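Local coordinates for protein mannosyl-6-phosphatase (PDB 4C1R) that probably removes the phosphate from mannose 6-phosphate groups of yeast mannan glycans with the help of a bound magnesium ion, in a gut bacterium, at residues 2-7 / 278-283; 9-14 / 46-51; 42-47 / 78-83; 119-124 / 160-165; 152-157 / 190-195. All coordinates share one frame; numbering follows the deposited sequence.

Starting at the N terminus, strand 2-7 is closed against the last strand, 278-283, in interaction 1, so the other four contacts all nest inside one loop of 270 residues. The chain then runs straight into 9-14, which interaction 2 ties to 46-51 beside the magnesium ion. Interaction 3 opens on 42-47, shares Glu46 and Cys47 with interaction 2, and closes at 78-83; its strand 41-45 neighbours strand 2-8 in the seven-stranded sheet. Interactions 4 and 5 both reach the six-stranded sheet. Their segments alternate along the chain (119-124, 152-157, 160-165, 190-195), so the two loops cross, and helix 143-159 with its exit turn is fastened at both.

Interaction 1. Residues 2-7 / 278-283; sequences LTVASY and VKVELV
Leu2, Val4 and Ser6 pair with Leu282, Val280 and Val278 as the hydrogen-bonded positions of an antiparallel ladder, which joins the first and last strands in the seven-stranded sheet of the DNase I-like fold. Six backbone bonds hold it; the shortest, Val280 N to Val4 O, spans 2.8 Å and is almost straight at 176°. The strand directions lie at 155°, short of exact antiparallelism by the ordinary twist of a sheet.

Thr3, Ala5, Lys279 and Glu281 share one face of this pair, and Lys279 can be followed along it. Its CB lifts the chain off the sheet; CG then meets Thr3 CG2 at 3.6 Å. Bends at chi3 (135°) and chi4 curl the rest round that methyl, so that CD, CE and NZ all stay about 4.0 Å from Thr3 CG2. At the tip NZ gives hydrogen bonds to the backbone O of His37 and to a water 2.7 Å away. Beside Thr3, Glu281 runs in the same direction, its CG 3.4 Å from Thr3 OG1, while its carboxylate turns off to a salt bridge with Arg235.

The opposite face is largely apolar: Val4 CG2 lies 3.9 Å from Val280 CB, and Ile225 of the second sheet packs on Val278 and Val280. Back on the polar face, the water bound by Lys279 NZ also lies 2.6 Å from Thr3 OG1 and so bridges the two side chains.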
# COMPACT_ATOMS: atom_id res chain seq x y z
N LEU A 2 -2.73 -13.82 9.97
CA LEU A 2 -1.76 -12.71 9.82
C LEU A 2 -2.42 -11.41 9.33
O LEU A 2 -3.47 -11.44 8.67
CB LEU A 2 -0.51 -13.14 9.02
CG LEU A 2 0.39 -14.04 9.93
CD1 LEU A 2 0.46 -15.50 9.48
CD2 LEU A 2 1.78 -13.49 10.35
N THR A 3 -1.84 -10.26 9.72
CA THR A 3 -2.39 -8.95 9.40
C THR A 3 -1.56 -8.21 8.35
O THR A 3 -0.37 -7.95 8.57
CB THR A 3 -2.52 -8.07 10.67
OG1 THR A 3 -3.45 -8.67 11.56
CG2 THR A 3 -3.04 -6.67 10.31
N VAL A 4 -2.19 -7.89 7.23
CA VAL A 4 -1.58 -7.05 6.19
C VAL A 4 -2.34 -5.73 6.00
O VAL A 4 -3.52 -5.63 6.39
CB VAL A 4 -1.49 -7.77 4.83
CG1 VAL A 4 -0.76 -9.12 5.01
CG2 VAL A 4 -2.88 -7.99 4.25
N ALA A 5 -1.68 -4.70 5.47
CA ALA A 5 -2.31 -3.42 5.40
C ALA A 5 -1.82 -2.70 4.17
O ALA A 5 -0.78 -3.09 3.58
CB ALA A 5 -2.04 -2.58 6.67
N SER A 6 -2.58 -1.69 3.76
CA SER A 6 -2.14 -0.75 2.73
C SER A 6 -2.38 0.67 3.21
O SER A 6 -3.48 1.02 3.66
CB SER A 6 -2.87 -1.00 1.40
OG SER A 6 -2.41 -0.12 0.37
N TYR A 7 -1.35 1.47 3.20
CA TYR A 7 -1.43 2.79 3.82
C TYR A 7 -0.62 3.83 3.06
O TYR A 7 0.63 3.80 3.09
CB TYR A 7 -0.95 2.74 5.26
CG TYR A 7 -1.51 3.85 6.13
CD1 TYR A 7 -2.51 4.71 5.66
CD2 TYR A 7 -1.02 4.05 7.43
CE1 TYR A 7 -3.01 5.75 6.47
CE2 TYR A 7 -1.53 5.05 8.25
CZ TYR A 7 -2.51 5.90 7.76
OH TYR A 7 -3.04 6.88 8.60
N VAL A 278 -6.13 0.43 5.14
CA VAL A 278 -6.96 -0.74 4.94
C VAL A 278 -6.21 -1.88 5.59
O VAL A 278 -5.04 -2.13 5.28
CB VAL A 278 -7.20 -1.04 3.44
CG1 VAL A 278 -7.90 -2.39 3.28
CG2 VAL A 278 -8.02 0.09 2.81
N LYS A 279 -6.88 -2.53 6.53
CA LYS A 279 -6.29 -3.62 7.31
C LYS A 279 -7.01 -4.92 6.96
O LYS A 279 -8.24 -5.01 7.06
CB LYS A 279 -6.44 -3.32 8.80
CG LYS A 279 -5.84 -4.42 9.71
CD LYS A 279 -5.96 -4.03 11.16
CE LYS A 279 -6.45 -5.24 11.96
NZ LYS A 279 -5.54 -5.31 13.11
N VAL A 280 -6.25 -5.95 6.60
CA VAL A 280 -6.86 -7.24 6.26
C VAL A 280 -6.23 -8.38 7.06
O VAL A 280 -4.99 -8.47 7.19
CB VAL A 280 -6.74 -7.54 4.77
CG1 VAL A 280 -7.14 -8.98 4.47
CG2 VAL A 280 -7.59 -6.58 3.94
N GLU A 281 -7.08 -9.27 7.59
CA GLU A 281 -6.54 -10.44 8.24
C GLU A 281 -6.75 -11.65 7.36
O GLU A 281 -7.89 -11.91 6.93
CB GLU A 281 -7.17 -10.62 9.60
CG GLU A 281 -6.61 -9.61 10.57
CD GLU A 281 -7.66 -9.10 11.51
OE1 GLU A 281 -8.52 -8.27 11.09
OE2 GLU A 281 -7.66 -9.61 12.67
N LEU A 282 -5.65 -12.36 7.06
CA LEU A 282 -5.67 -13.48 6.12
C LEU A 282 -5.04 -14.74 6.76
O LEU A 282 -4.10 -14.66 7.56
CB LEU A 282 -4.82 -13.20 4.90
CG LEU A 282 -5.04 -12.13 3.86
CD1 LEU A 282 -5.17 -10.82 4.59
CD2 LEU A 282 -3.74 -12.08 3.09
N VAL A 283 -5.52 -15.91 6.33
CA VAL A 283 -5.01 -17.15 6.87
C VAL A 283 -3.91 -17.75 6.02
O VAL A 283 -4.13 -18.04 4.84
CB VAL A 283 -6.11 -18.16 7.20
CG1 VAL A 283 -5.51 -19.52 7.44
CG2 VAL A 283 -6.83 -17.69 8.46
O HOH W 1 -4.10 -7.50 13.81

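Interaction 2. Residues 9-14 / 46-51; sequences LRNANG and ECFLHQ. With MG (magnesium ion), chain E.
The ring of Phe48 receives Ala12 O at its edge, near the ring plane and 3.6 Å from CE2, while Asn11 CB approaches the same carbon obliquely. One face of the His50 ring is overlaid by Gln51 CG, and Ala12 CB comes in obliquely, 3.8 Å from NE2. The Gln51 amide works at both its atoms: Ala12 N and Phe48 N reach OE1 from opposite faces, each at 3.0 Å and well above its plane, whereas NE2 bonds within that plane to Arg10 O. Gln51 CG lies beside its backbone N (chi1 -72°) and the chain runs extended beyond it, which carries the amide to the 9-14 backbone. The OE1 bond to Phe48 N ties the third residue of helix 49-58 back to its N-cap. A leucine here offers neither acceptor nor donor, and would probably leave Ala12 N, Phe48 N and Arg10 O without this partner and let the 9-14 loop shift.

That loop lies at the metal site of the endonuclease/exonuclease/phosphatase fold. Glu46 OE2 binds magnesium at 2.1 Å, and five waters complete the octahedron. The other oxygen, OE1, is met on its anti side by Asn11 N at 2.9 Å, 15° out of the carboxylate plane. It also accepts a bond from a metal-bound water, which Arg10 NH1 reaches weakly.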
# COMPACT_ATOMS: atom_id res chain seq x y z
N LEU A 9 0.85 7.22 3.05
CA LEU A 9 1.31 8.03 4.19
C LEU A 9 1.40 9.53 3.87
O LEU A 9 1.66 10.34 4.78
CB LEU A 9 2.69 7.54 4.66
CG LEU A 9 2.82 6.07 5.10
CD1 LEU A 9 4.07 5.87 5.97
CD2 LEU A 9 1.59 5.61 5.86
N ARG A 10 1.25 9.86 2.58
CA ARG A 10 1.09 11.23 2.10
C ARG A 10 2.47 11.89 2.04
O ARG A 10 3.17 11.97 3.06
CB ARG A 10 0.07 12.03 2.96
CG ARG A 10 0.08 13.54 2.72
CD ARG A 10 -0.38 13.92 1.32
NE ARG A 10 -0.65 15.36 1.23
CZ ARG A 10 -1.35 15.95 0.26
NH1 ARG A 10 -1.84 15.25 -0.75
NH2 ARG A 10 -1.60 17.26 0.31
N ASN A 11 2.90 12.32 0.84
CA ASN A 11 4.26 12.88 0.70
C ASN A 11 4.44 14.12 1.60
O ASN A 11 3.48 14.87 1.82
CB ASN A 11 4.59 13.19 -0.75
CG ASN A 11 3.69 14.24 -1.33
OD1 ASN A 11 3.61 15.36 -0.83
ND2 ASN A 11 3.02 13.90 -2.43
N ALA A 12 5.63 14.27 2.19
CA ALA A 12 5.90 15.43 3.03
C ALA A 12 6.01 16.67 2.16
O ALA A 12 6.63 16.63 1.08
CB ALA A 12 7.17 15.22 3.84
N ASN A 13 5.33 17.74 2.57
CA ASN A 13 5.41 19.04 1.89
C ASN A 13 5.04 20.15 2.88
O ASN A 13 4.36 19.90 3.91
CB ASN A 13 4.49 19.07 0.67
CG ASN A 13 3.03 18.87 1.04
OD1 ASN A 13 2.41 19.74 1.66
ND2 ASN A 13 2.48 17.71 0.70
N GLY A 14 5.49 21.36 2.58
CA GLY A 14 5.30 22.52 3.46
C GLY A 14 3.85 22.98 3.48
O GLY A 14 3.41 23.62 4.42
N GLU A 46 3.88 7.05 -1.34
CA GLU A 46 4.22 8.48 -1.27
C GLU A 46 5.41 8.91 -0.42
O GLU A 46 5.74 10.08 -0.45
CB GLU A 46 3.00 9.37 -1.01
CG GLU A 46 1.94 9.29 -2.11
CD GLU A 46 0.93 10.39 -2.01
OE1 GLU A 46 1.25 11.41 -1.34
OE2 GLU A 46 -0.16 10.24 -2.61
N CYS A 47 6.06 8.00 0.30
CA CYS A 47 7.14 8.41 1.20
C CYS A 47 8.39 8.78 0.40
O CYS A 47 8.83 7.99 -0.46
CB CYS A 47 7.51 7.29 2.17
SG CYS A 47 6.28 7.04 3.49
N PHE A 48 8.99 9.94 0.72
CA PHE A 48 10.39 10.20 0.35
C PHE A 48 11.27 9.44 1.29
O PHE A 48 10.82 9.01 2.33
CB PHE A 48 10.73 11.70 0.38
CG PHE A 48 9.92 12.52 -0.58
CD1 PHE A 48 10.19 12.49 -1.94
CD2 PHE A 48 8.88 13.32 -0.13
CE1 PHE A 48 9.43 13.24 -2.83
CE2 PHE A 48 8.12 14.08 -1.02
CZ PHE A 48 8.41 14.04 -2.37
N LEU A 49 12.54 9.23 0.92
CA LEU A 49 13.49 8.50 1.76
C LEU A 49 13.46 9.00 3.20
O LEU A 49 13.54 8.18 4.13
CB LEU A 49 14.93 8.57 1.21
CG LEU A 49 16.00 7.92 2.12
CD1 LEU A 49 15.81 6.40 2.22
CD2 LEU A 49 17.41 8.25 1.64
N HIS A 50 13.38 10.32 3.41
CA HIS A 50 13.51 10.82 4.79
C HIS A 50 12.29 10.42 5.63
O HIS A 50 12.38 10.24 6.85
CB HIS A 50 13.78 12.32 4.85
CG HIS A 50 12.56 13.17 4.59
ND1 HIS A 50 12.20 13.58 3.32
CD2 HIS A 50 11.62 13.66 5.43
CE1 HIS A 50 11.11 14.32 3.40
NE2 HIS A 50 10.74 14.40 4.67
N GLN A 51 11.16 10.23 4.94
CA GLN A 51 9.94 9.77 5.61
C GLN A 51 10.09 8.29 5.97
O GLN A 51 9.67 7.87 7.06
CB GLN A 51 8.74 9.97 4.70
CG GLN A 51 8.35 11.44 4.56
CD GLN A 51 7.15 11.57 3.63
OE1 GLN A 51 7.31 11.77 2.41
NE2 GLN A 51 5.95 11.45 4.18
MG MG E . -1.93 11.40 -2.37
O HOH W 2 -0.56 13.19 -2.03
O HOH W 3 -1.87 10.95 -0.30
O HOH W 4 -3.53 12.40 -2.04
O HOH W 5 -1.86 11.93 -4.31
O HOH W 6 -3.17 9.72 -2.91

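Interaction 3. Residues 42-47 / 78-83; sequences FGTQEC and HSAIFY. With MG (magnesium ion), chain E.
Phe82 CB sits over one face of the Phe42 ring, 3.7 Å from its centroid and 25° off the normal, in a CH-pi contact. The two ring planes are only 12° apart, but they are slid so far (centroids 5.3 Å) that they barely overlap. Thr44 CG2 comes obliquely to Phe82 CD1 at 3.7 Å. With chi1 at 60°, Phe42 CG lies between backbone N and carbonyl carbon, a position that swings the ring across to its strand partner. A valine here has no ring face to lay under Phe82 CB, which would probably open a gap beside that strand.

Behind these groups, Phe42 and Phe82 exchange two backbone bonds, and Thr44 N donates to Ala80 O at 3.0 Å. Past the strand ends, Cys47 O is gripped by His78 N at 2.8 Å and by ND1 at 3.0 Å, from opposite faces of its carbonyl plane. A water joins Thr44 OG1, Cys47 N and His78 O, bridging the strand end to the segment that carries Glu46.

Strand 41-45 is thus zipped to 81-84, flanked by strands 2-8 and 62-65; Leu52 of helix 49-58 touches Phe82, Ala80, His78 and Cys47, while Ile81 faces strand 130-137 of the second sheet.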
# COMPACT_ATOMS: atom_id res chain seq x y z
N PHE A 42 3.03 -4.32 5.57
CA PHE A 42 2.18 -3.31 4.93
C PHE A 42 2.86 -2.59 3.78
O PHE A 42 4.03 -2.22 3.87
CB PHE A 42 1.52 -2.34 5.92
CG PHE A 42 2.49 -1.53 6.77
CD1 PHE A 42 3.16 -2.11 7.83
CD2 PHE A 42 2.68 -0.17 6.52
CE1 PHE A 42 4.02 -1.36 8.64
CE2 PHE A 42 3.57 0.59 7.29
CZ PHE A 42 4.23 -0.01 8.35
N GLY A 43 2.08 -2.35 2.72
CA GLY A 43 2.48 -1.43 1.68
C GLY A 43 2.15 0.00 2.04
O GLY A 43 1.05 0.30 2.55
N THR A 44 3.13 0.87 1.79
CA THR A 44 3.01 2.30 1.88
C THR A 44 3.15 2.98 0.52
O THR A 44 3.83 2.46 -0.40
CB THR A 44 4.06 2.90 2.89
OG1 THR A 44 5.39 2.89 2.35
CG2 THR A 44 4.07 2.10 4.16
N GLN A 45 2.54 4.16 0.39
CA GLN A 45 2.76 4.98 -0.82
C GLN A 45 3.18 6.39 -0.43
O GLN A 45 2.88 6.85 0.68
CB GLN A 45 1.50 5.00 -1.70
CG GLN A 45 1.04 3.59 -2.10
CD GLN A 45 0.17 2.93 -1.02
OE1 GLN A 45 -0.66 3.58 -0.40
NE2 GLN A 45 0.32 1.60 -0.83
N GLU A 46 3.88 7.05 -1.34
CA GLU A 46 4.22 8.48 -1.27
C GLU A 46 5.41 8.91 -0.42
O GLU A 46 5.74 10.08 -0.45
CB GLU A 46 3.00 9.37 -1.01
CG GLU A 46 1.94 9.29 -2.11
CD GLU A 46 0.93 10.39 -2.01
OE1 GLU A 46 1.25 11.41 -1.34
OE2 GLU A 46 -0.16 10.24 -2.61
N CYS A 47 6.06 8.00 0.30
CA CYS A 47 7.14 8.41 1.20
C CYS A 47 8.39 8.78 0.40
O CYS A 47 8.83 7.99 -0.46
CB CYS A 47 7.51 7.29 2.17
SG CYS A 47 6.28 7.04 3.49
N HIS A 78 8.49 6.51 -2.81
CA HIS A 78 8.63 5.05 -2.79
C HIS A 78 7.28 4.33 -2.68
O HIS A 78 6.29 4.88 -2.14
CB HIS A 78 9.50 4.62 -1.64
CG HIS A 78 10.90 5.15 -1.66
ND1 HIS A 78 11.19 6.50 -1.51
CD2 HIS A 78 12.09 4.51 -1.62
CE1 HIS A 78 12.51 6.66 -1.48
NE2 HIS A 78 13.07 5.47 -1.50
N SER A 79 7.23 3.13 -3.24
CA SER A 79 6.18 2.19 -2.92
C SER A 79 6.70 1.18 -1.91
O SER A 79 6.69 -0.03 -2.15
CB SER A 79 5.76 1.45 -4.18
OG SER A 79 5.10 2.33 -5.05
N ALA A 80 7.20 1.67 -0.79
CA ALA A 80 7.97 0.85 0.16
C ALA A 80 7.09 -0.17 0.90
O ALA A 80 5.95 0.14 1.24
CB ALA A 80 8.69 1.76 1.18
N ILE A 81 7.61 -1.38 1.14
CA ILE A 81 6.92 -2.38 1.95
C ILE A 81 7.60 -2.54 3.30
O ILE A 81 8.78 -2.86 3.33
CB ILE A 81 6.94 -3.77 1.28
CG1 ILE A 81 6.16 -3.73 -0.04
CG2 ILE A 81 6.31 -4.77 2.21
CD1 ILE A 81 6.47 -4.86 -0.99
N PHE A 82 6.86 -2.35 4.40
CA PHE A 82 7.42 -2.52 5.74
C PHE A 82 7.02 -3.89 6.27
O PHE A 82 5.92 -4.38 5.95
CB PHE A 82 6.88 -1.45 6.70
CG PHE A 82 7.55 -0.12 6.56
CD1 PHE A 82 7.24 0.72 5.48
CD2 PHE A 82 8.46 0.32 7.53
CE1 PHE A 82 7.89 1.94 5.33
CE2 PHE A 82 9.07 1.56 7.40
CZ PHE A 82 8.77 2.38 6.31
N TYR A 83 7.86 -4.49 7.11
CA TYR A 83 7.50 -5.82 7.66
C TYR A 83 8.17 -6.09 8.99
O TYR A 83 9.21 -5.50 9.31
CB TYR A 83 7.79 -6.94 6.66
CG TYR A 83 9.27 -7.13 6.43
CD1 TYR A 83 9.94 -6.30 5.54
CD2 TYR A 83 9.98 -8.12 7.11
CE1 TYR A 83 11.29 -6.42 5.33
CE2 TYR A 83 11.35 -8.25 6.92
CZ TYR A 83 11.99 -7.40 6.02
OH TYR A 83 13.37 -7.51 5.79
MG MG E . -1.93 11.40 -2.37
O HOH W 7 6.13 4.80 0.48
O HOH W 2 -0.56 13.19 -2.03
O HOH W 3 -1.87 10.95 -0.30
O HOH W 4 -3.53 12.40 -2.04
O HOH W 5 -1.86 11.93 -4.31
O HOH W 6 -3.17 9.72 -2.91

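Interaction 4. Residues 119-124 / 160-165; sequences WGHFKC and LGRGKN
Leu160 CD1 is centred over the five-membered ring of Trp119, 3.5 Å from its centroid and only 16° off the ring normal, which makes a clear CH-pi contact. The closest atom is CE2, 3.4 Å from CD1, and the second methyl, CD2, reaches CZ2 at 4.0 Å. Chi1 of 66° places Trp119 CG between its backbone N and carbonyl carbon, and the indole is turned about its CB-CG bond to offer a face to the leucine.

Two residues along the strand, on the same side, His121 has CG anti to the backbone N (chi1 175°), and its imidazole reaches out to the turn. There Arg162 CB lies at the ring edge, in its plane, 3.9 Å from CE1, and CD comes obliquely to the same carbon. The guanidinium is steeply inclined to the imidazole, so this is no stack. Strand 116-124 belongs to the six-stranded sheet, in which helix 143-159 makes the beta-alpha-beta crossover from strand 130-137 to its parallel neighbour 168-173; segment 160-165 is the bend on the way back. A type I' turn from Gly161 to Lys164, closed by Lys164 N to Gly161 O at 2.9 Å, brings Arg162 round to face the strand.

Polar ends find partners on both sides. A water 2.9 Å from His121 ND1 donates to Leu160 O at 2.7 Å, His121 NE2 bonds Glu130, and Arg162 NE forms a salt bridge with Glu92.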
# COMPACT_ATOMS: atom_id res chain seq x y z
N TRP A 119 8.21 -5.23 -4.63
CA TRP A 119 7.78 -6.57 -4.27
C TRP A 119 8.82 -7.31 -3.43
O TRP A 119 10.02 -7.02 -3.50
CB TRP A 119 7.39 -7.43 -5.52
CG TRP A 119 8.55 -7.74 -6.43
CD1 TRP A 119 9.00 -6.95 -7.49
CD2 TRP A 119 9.47 -8.83 -6.33
NE1 TRP A 119 10.12 -7.52 -8.05
CE2 TRP A 119 10.45 -8.66 -7.34
CE3 TRP A 119 9.58 -9.94 -5.47
CZ2 TRP A 119 11.49 -9.59 -7.56
CZ3 TRP A 119 10.64 -10.87 -5.69
CH2 TRP A 119 11.57 -10.68 -6.71
N GLY A 120 8.33 -8.26 -2.64
CA GLY A 120 9.14 -9.12 -1.79
C GLY A 120 8.63 -10.53 -1.98
O GLY A 120 7.44 -10.75 -2.14
N HIS A 121 9.55 -11.47 -2.00
CA HIS A 121 9.25 -12.86 -1.82
C HIS A 121 9.50 -13.21 -0.35
O HIS A 121 10.66 -13.23 0.13
CB HIS A 121 10.06 -13.70 -2.82
CG HIS A 121 9.93 -15.17 -2.63
ND1 HIS A 121 10.53 -16.08 -3.47
CD2 HIS A 121 9.32 -15.90 -1.66
CE1 HIS A 121 10.31 -17.31 -3.02
NE2 HIS A 121 9.57 -17.22 -1.92
N PHE A 122 8.40 -13.36 0.39
CA PHE A 122 8.45 -13.52 1.84
C PHE A 122 8.25 -14.97 2.29
O PHE A 122 7.58 -15.79 1.63
CB PHE A 122 7.41 -12.60 2.54
CG PHE A 122 7.74 -11.14 2.47
CD1 PHE A 122 8.59 -10.56 3.42
CD2 PHE A 122 7.20 -10.35 1.47
CE1 PHE A 122 8.93 -9.21 3.35
CE2 PHE A 122 7.52 -9.01 1.40
CZ PHE A 122 8.40 -8.43 2.33
N LYS A 123 8.86 -15.28 3.42
CA LYS A 123 8.64 -16.58 4.04
C LYS A 123 8.32 -16.38 5.52
O LYS A 123 9.12 -15.77 6.25
CB LYS A 123 9.90 -17.42 3.90
CG LYS A 123 9.62 -18.92 4.00
CD LYS A 123 10.90 -19.72 3.70
CE LYS A 123 10.81 -21.18 4.13
NZ LYS A 123 9.69 -21.99 3.53
N CYS A 124 7.21 -16.97 5.96
CA CYS A 124 6.73 -16.84 7.36
C CYS A 124 7.72 -17.62 8.22
O CYS A 124 7.99 -18.76 7.90
CB CYS A 124 5.30 -17.44 7.49
SG CYS A 124 4.42 -17.13 9.07
N LEU A 160 7.67 -14.36 -10.94
CA LEU A 160 8.52 -14.15 -9.76
C LEU A 160 8.47 -15.21 -8.64
O LEU A 160 9.01 -15.00 -7.55
CB LEU A 160 8.36 -12.73 -9.21
CG LEU A 160 8.69 -11.59 -10.17
CD1 LEU A 160 8.36 -10.27 -9.49
CD2 LEU A 160 10.14 -11.63 -10.70
N GLY A 161 7.82 -16.33 -8.91
CA GLY A 161 7.75 -17.41 -7.91
C GLY A 161 9.05 -18.14 -7.52
O GLY A 161 9.02 -19.04 -6.66
N ARG A 162 10.16 -17.81 -8.19
CA ARG A 162 11.46 -18.45 -7.91
C ARG A 162 11.40 -19.96 -8.17
O ARG A 162 12.03 -20.75 -7.48
CB ARG A 162 11.94 -18.15 -6.47
CG ARG A 162 13.44 -18.29 -6.21
CD ARG A 162 13.70 -18.08 -4.73
NE ARG A 162 15.07 -17.68 -4.41
CZ ARG A 162 16.07 -18.55 -4.26
NH1 ARG A 162 15.83 -19.85 -4.43
NH2 ARG A 162 17.28 -18.14 -3.90
N GLY A 163 10.60 -20.36 -9.15
CA GLY A 163 10.33 -21.78 -9.38
C GLY A 163 8.99 -22.30 -8.86
O GLY A 163 8.58 -23.41 -9.24
N LYS A 164 8.34 -21.58 -7.95
CA LYS A 164 7.05 -22.07 -7.47
C LYS A 164 5.91 -21.26 -8.06
O LYS A 164 6.11 -20.21 -8.66
CB LYS A 164 7.00 -22.03 -5.94
CG LYS A 164 7.98 -22.97 -5.26
CD LYS A 164 8.02 -22.74 -3.75
CE LYS A 164 9.20 -23.49 -3.16
NZ LYS A 164 9.06 -23.86 -1.73
N ASN A 165 4.68 -21.73 -7.90
CA ASN A 165 3.57 -20.82 -8.16
C ASN A 165 3.15 -20.23 -6.82
O ASN A 165 2.44 -20.89 -6.06
CB ASN A 165 2.39 -21.57 -8.82
CG ASN A 165 2.75 -22.19 -10.15
OD1 ASN A 165 2.55 -23.40 -10.35
ND2 ASN A 165 3.27 -21.38 -11.09
O HOH W 8 11.14 -14.65 -5.96

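Interaction 5. Residues 152-157 / 190-195; sequences LVQEKM and GVLCDS
Gln154, whose OE1 lies 4.0 Å from Val191 CB, has its other amide atom gripped twice: NE2 gives hydrogen bonds to the backbone O of Ala150, one turn back in the same helix, and to that of Ala185 in helix 181-187. The contact joins helix 143-159, the crossover helix packed on the six-stranded sheet, to the loop that leads from helix 181-187 into edge strand 193-194. No hydrogen bond spans the two segments, and the approach is by van der Waals contact, mostly of side-chain carbons and the Met157 sulfur.

With CG of Gln154 beside the backbone N (chi1 -75°) and the chain extended beyond it, the amide reaches across to the neighbouring helix, which fixes its rotation. Met157, one turn further on, meets Leu192 tip to tip, and the sounder part of that meeting is made by its sulfur. The position of the methyl CE is doubtful, because it is modelled too close to Val191.

Outside the pair, Met157 touches Phe134 of strand 130-137 and Leu192 touches Phe226 of strand 223-227, so both reach down to the same sheet. Between the two side chains, Met157 SD rests 3.8 Å from Leu192 CD1.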
# COMPACT_ATOMS: atom_id res chain seq x y z
N LEU A 152 0.33 -5.89 -16.53
CA LEU A 152 1.74 -6.01 -16.27
C LEU A 152 2.01 -6.66 -14.89
O LEU A 152 2.83 -7.58 -14.78
CB LEU A 152 2.45 -4.66 -16.39
CG LEU A 152 3.84 -4.57 -15.77
CD1 LEU A 152 4.76 -5.61 -16.44
CD2 LEU A 152 4.40 -3.15 -15.90
N VAL A 153 1.32 -6.17 -13.85
CA VAL A 153 1.55 -6.69 -12.52
C VAL A 153 1.18 -8.17 -12.50
O VAL A 153 1.86 -8.96 -11.88
CB VAL A 153 0.74 -5.89 -11.46
CG1 VAL A 153 0.69 -6.67 -10.16
CG2 VAL A 153 1.44 -4.56 -11.21
N GLN A 154 0.09 -8.54 -13.16
CA GLN A 154 -0.29 -9.96 -13.20
C GLN A 154 0.73 -10.86 -13.93
O GLN A 154 1.01 -11.96 -13.46
CB GLN A 154 -1.69 -10.14 -13.79
CG GLN A 154 -2.79 -9.74 -12.82
CD GLN A 154 -4.09 -9.51 -13.53
OE1 GLN A 154 -4.83 -10.43 -13.81
NE2 GLN A 154 -4.36 -8.27 -13.86
N GLU A 155 1.30 -10.38 -15.04
CA GLU A 155 2.46 -11.06 -15.66
C GLU A 155 3.60 -11.24 -14.67
O GLU A 155 4.15 -12.36 -14.54
CB GLU A 155 2.97 -10.28 -16.88
CG GLU A 155 2.16 -10.48 -18.15
CD GLU A 155 2.27 -11.90 -18.74
OE1 GLU A 155 2.98 -12.77 -18.16
OE2 GLU A 155 1.64 -12.17 -19.80
N LYS A 156 3.93 -10.17 -13.92
CA LYS A 156 5.03 -10.27 -12.96
C LYS A 156 4.72 -11.27 -11.85
O LYS A 156 5.65 -11.86 -11.27
CB LYS A 156 5.41 -8.90 -12.35
CG LYS A 156 6.13 -7.97 -13.31
CD LYS A 156 7.56 -8.41 -13.62
CE LYS A 156 8.11 -7.69 -14.84
NZ LYS A 156 9.59 -7.68 -14.80
N MET A 157 3.44 -11.44 -11.54
CA MET A 157 3.05 -12.40 -10.50
C MET A 157 3.37 -13.83 -10.95
O MET A 157 3.59 -14.69 -10.11
CB MET A 157 1.56 -12.30 -10.17
CG MET A 157 1.19 -11.25 -9.13
SD MET A 157 -0.56 -10.79 -9.24
CE MET A 157 -1.45 -12.35 -9.25
N GLY A 190 -9.40 -14.05 -12.67
CA GLY A 190 -9.44 -15.16 -11.69
C GLY A 190 -8.15 -15.26 -10.87
O GLY A 190 -8.02 -16.13 -10.04
N VAL A 191 -7.24 -14.32 -11.09
CA VAL A 191 -5.89 -14.36 -10.51
C VAL A 191 -5.83 -13.64 -9.14
O VAL A 191 -4.97 -13.95 -8.32
CB VAL A 191 -4.90 -13.73 -11.55
CG1 VAL A 191 -3.54 -13.46 -10.97
CG2 VAL A 191 -4.76 -14.65 -12.75
N LEU A 192 -6.73 -12.69 -8.92
CA LEU A 192 -6.79 -11.92 -7.68
C LEU A 192 -8.22 -11.60 -7.32
O LEU A 192 -9.03 -11.36 -8.20
CB LEU A 192 -6.07 -10.59 -7.85
CG LEU A 192 -4.56 -10.63 -8.04
CD1 LEU A 192 -4.01 -9.32 -8.55
CD2 LEU A 192 -3.84 -11.09 -6.78
N CYS A 193 -8.48 -11.42 -6.03
CA CYS A 193 -9.80 -11.06 -5.51
C CYS A 193 -9.64 -9.83 -4.61
O CYS A 193 -8.62 -9.69 -3.94
CB CYS A 193 -10.31 -12.21 -4.61
SG CYS A 193 -10.57 -13.82 -5.41
N ASP A 194 -10.65 -8.98 -4.57
CA ASP A 194 -10.70 -7.83 -3.68
C ASP A 194 -11.05 -8.32 -2.29
O ASP A 194 -12.09 -8.97 -2.11
CB ASP A 194 -11.81 -6.88 -4.16
CG ASP A 194 -11.83 -5.55 -3.41
OD1 ASP A 194 -11.19 -5.41 -2.33
OD2 ASP A 194 -12.51 -4.60 -3.93
N SER A 195 -10.20 -8.01 -1.32
CA SER A 195 -10.41 -8.34 0.10
C SER A 195 -11.75 -7.83 0.59
O SER A 195 -12.34 -8.41 1.50
CB SER A 195 -9.34 -7.66 0.97
OG SER A 195 -8.13 -8.37 0.97